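Uncharacterized protein MG376 homolog (Mycoplasma pneumoniae, PDB 2HQL) binds single-stranded DNA, probably through its small OB-fold domain. Local coordinates at the interface of chains A and B. Numbering follows the deposited sequence. Chains: chain A/B, Hypothetical protein MG376 homolog.

The interface of chains A and B. Residues chain A 8, 107-109; chain B 71, 97, 102-103.
A:Lys108 N approaches B:Ile103 O at 3.3 Å, a long, bent and therefore weak hydrogen bond. It would link the C-terminal tail of one OB-fold chain to the tail end of the other, but it is itself doubtful: its acceptor lies close to A:Lys108 O, and since both carbonyl oxygens can only accept, that pair is a clash. Better evidence for the contact comes from the side chains, with B:Ile103 at their middle. Its CG2 branch meets A:Tyr107 CB at 3.5 Å. The CG1 branch lies beside the backbone N (chi1 -50°) and turns the other way, where CG1 touches A:Leu8 CD2, also at 3.5 Å. These two side chains meet at about a right angle, and the same leucine methyl packs on B:Ser71 OG at 3.3 Å. Within chain B, the CD1 end of B:Ile103 sits over the centre of the B:Phe97 ring, covering one face. The phenylalanine turns its CE1–CZ rim toward a face of A:Tyr107: the planes are 79° apart and the centroids 5.3 Å, an edge-to-face pair in which B:Phe97 supplies the edge. A:Glu109 bends at chi2, bringing its carboxylate up at the CD1–CE1 edge of B:Phe97, with CD 3.8 Å from CE1. The acid is displaced toward the face that carries B:Ile103 CD1, its plane tilted 35° from the ring, so it meets aromatic C–H groups at the rim and does not stack; the still shorter approach of OE2 to CE1 is too tight to interpret. Because the interface as a whole departs from an exact two-fold, this tail packing need not recur in the opposite sense, and the coordinates alone do not establish a dimer in solution.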
ATOM      1  N   LEU A   8       2.441  -0.808  12.871  1.00 23.40           N
ATOM      2  CA  LEU A   8       3.300  -0.077  11.886  1.00 23.40           C
ATOM      3  C   LEU A   8       2.521  -0.019  10.567  1.00 23.14           C
ATOM      4  O   LEU A   8       2.330  -1.042   9.888  1.00 23.77           O
ATOM      5  CB  LEU A   8       4.668  -0.726  11.611  1.00 21.36           C
ATOM      6  CG  LEU A   8       5.625   0.041  10.668  1.00 21.27           C
ATOM      7  CD1 LEU A   8       5.648   1.523  11.000  1.00 20.68           C
ATOM      8  CD2 LEU A   8       7.031  -0.542  10.731  1.00 20.17           C
ATOM      9  N   TYR A 107      13.858   6.639   8.792  1.00 40.26           N
ATOM     10  CA  TYR A 107      13.433   6.021  10.028  1.00 41.21           C
ATOM     11  C   TYR A 107      14.592   5.805  10.999  1.00 43.07           C
ATOM     12  O   TYR A 107      15.763   6.020  10.662  1.00 42.05           O
ATOM     13  CB  TYR A 107      12.792   4.670   9.712  1.00 38.65           C
ATOM     14  CG  TYR A 107      13.719   3.750   8.951  1.00 37.13           C
ATOM     15  CD1 TYR A 107      13.814   3.814   7.565  1.00 35.62           C
ATOM     16  CD2 TYR A 107      14.528   2.836   9.625  1.00 36.18           C
ATOM     17  CE1 TYR A 107      14.692   2.987   6.866  1.00 35.14           C
ATOM     18  CE2 TYR A 107      15.409   2.008   8.944  1.00 35.20           C
ATOM     19  CZ  TYR A 107      15.488   2.084   7.563  1.00 35.98           C
ATOM     20  OH  TYR A 107      16.356   1.257   6.884  1.00 36.21           O
ATOM     21  N   LYS A 108      14.223   5.388  12.212  1.00 45.24           N
ATOM     22  CA  LYS A 108      15.145   5.067  13.295  1.00 47.33           C
ATOM     23  C   LYS A 108      14.948   3.581  13.532  1.00 48.58           C
ATOM     24  O   LYS A 108      14.189   2.928  12.818  1.00 49.83           O
ATOM     25  CB  LYS A 108      14.804   5.844  14.557  1.00 47.65           C
ATOM     26  CG  LYS A 108      14.591   7.327  14.331  1.00 48.28           C
ATOM     27  CD  LYS A 108      15.864   8.142  14.239  1.00 47.66           C
ATOM     28  CE  LYS A 108      15.477   9.621  14.235  1.00 49.12           C
ATOM     29  NZ  LYS A 108      16.618  10.572  14.346  1.00 49.99           N
ATOM     30  N   GLU A 109      15.576   3.057  14.570  1.00 51.07           N
ATOM     31  CA  GLU A 109      15.535   1.632  14.789  1.00 52.68           C
ATOM     32  C   GLU A 109      15.634   1.269  16.258  1.00 52.89           C
ATOM     33  O   GLU A 109      16.500   0.483  16.647  1.00 55.26           O
ATOM     34  CB  GLU A 109      16.711   1.015  14.033  1.00 54.60           C
ATOM     35  CG  GLU A 109      16.583   1.058  12.521  1.00 56.88           C
ATOM     36  CD  GLU A 109      15.699  -0.060  11.999  1.00 57.89           C
ATOM     37  OE1 GLU A 109      16.087  -1.247  12.136  1.00 57.92           O
ATOM     38  OE2 GLU A 109      14.610   0.248  11.466  1.00 58.84           O
TER
ATOM     39  N   SER B  71       7.765  -7.231   9.952  1.00 25.65           N
ATOM     40  CA  SER B  71       7.738  -5.777   9.810  1.00 26.81           C
ATOM     41  C   SER B  71       8.724  -5.432   8.715  1.00 27.18           C
ATOM     42  O   SER B  71       9.912  -5.683   8.853  1.00 28.85           O
ATOM     43  CB  SER B  71       8.163  -5.120  11.124  1.00 28.45           C
ATOM     44  OG  SER B  71       8.002  -3.712  11.087  1.00 27.98           O
ATOM     45  N   PHE B  97      12.533  -5.882   8.888  1.00 33.20           N
ATOM     46  CA  PHE B  97      13.043  -5.357  10.142  1.00 34.57           C
ATOM     47  C   PHE B  97      13.221  -6.437  11.194  1.00 35.66           C
ATOM     48  O   PHE B  97      12.689  -7.541  11.074  1.00 34.83           O
ATOM     49  CB  PHE B  97      12.113  -4.265  10.668  1.00 34.65           C
ATOM     50  CG  PHE B  97      12.190  -2.993   9.892  1.00 34.16           C
ATOM     51  CD1 PHE B  97      13.359  -2.244   9.893  1.00 34.40           C
ATOM     52  CD2 PHE B  97      11.114  -2.561   9.127  1.00 34.18           C
ATOM     53  CE1 PHE B  97      13.465  -1.081   9.143  1.00 35.60           C
ATOM     54  CE2 PHE B  97      11.202  -1.397   8.368  1.00 35.45           C
ATOM     55  CZ  PHE B  97      12.382  -0.653   8.375  1.00 36.47           C
ATOM     56  N   GLU B 102      11.787  -1.447  17.031  1.00 49.88           N
ATOM     57  CA  GLU B 102      10.705  -0.576  16.604  1.00 49.49           C
ATOM     58  C   GLU B 102      11.273   0.234  15.436  1.00 49.47           C
ATOM     59  O   GLU B 102      12.406  -0.022  15.016  1.00 50.27           O
ATOM     60  CB  GLU B 102      10.281   0.366  17.726  1.00 49.10           C
ATOM     61  CG  GLU B 102       8.955   1.059  17.471  1.00 50.72           C
ATOM     62  CD  GLU B 102       8.554   1.988  18.601  1.00 52.19           C
ATOM     63  OE1 GLU B 102       8.608   1.552  19.768  1.00 53.44           O
ATOM     64  OE2 GLU B 102       8.175   3.146  18.326  1.00 52.05           O
ATOM     65  N   ILE B 103      10.513   1.198  14.908  1.00 48.96           N
ATOM     66  CA  ILE B 103      10.994   1.982  13.759  1.00 47.76           C
ATOM     67  C   ILE B 103      11.021   3.507  13.944  1.00 47.42           C
ATOM     68  O   ILE B 103      12.014   4.094  14.338  1.00 48.51           O
ATOM     69  CB  ILE B 103      10.174   1.631  12.479  1.00 47.34           C
ATOM     70  CG1 ILE B 103      10.119   0.110  12.303  1.00 46.43           C
ATOM     71  CG2 ILE B 103      10.795   2.299  11.253  1.00 46.37           C
ATOM     72  CD1 ILE B 103      11.464  -0.564  12.119  1.00 45.81           C
TER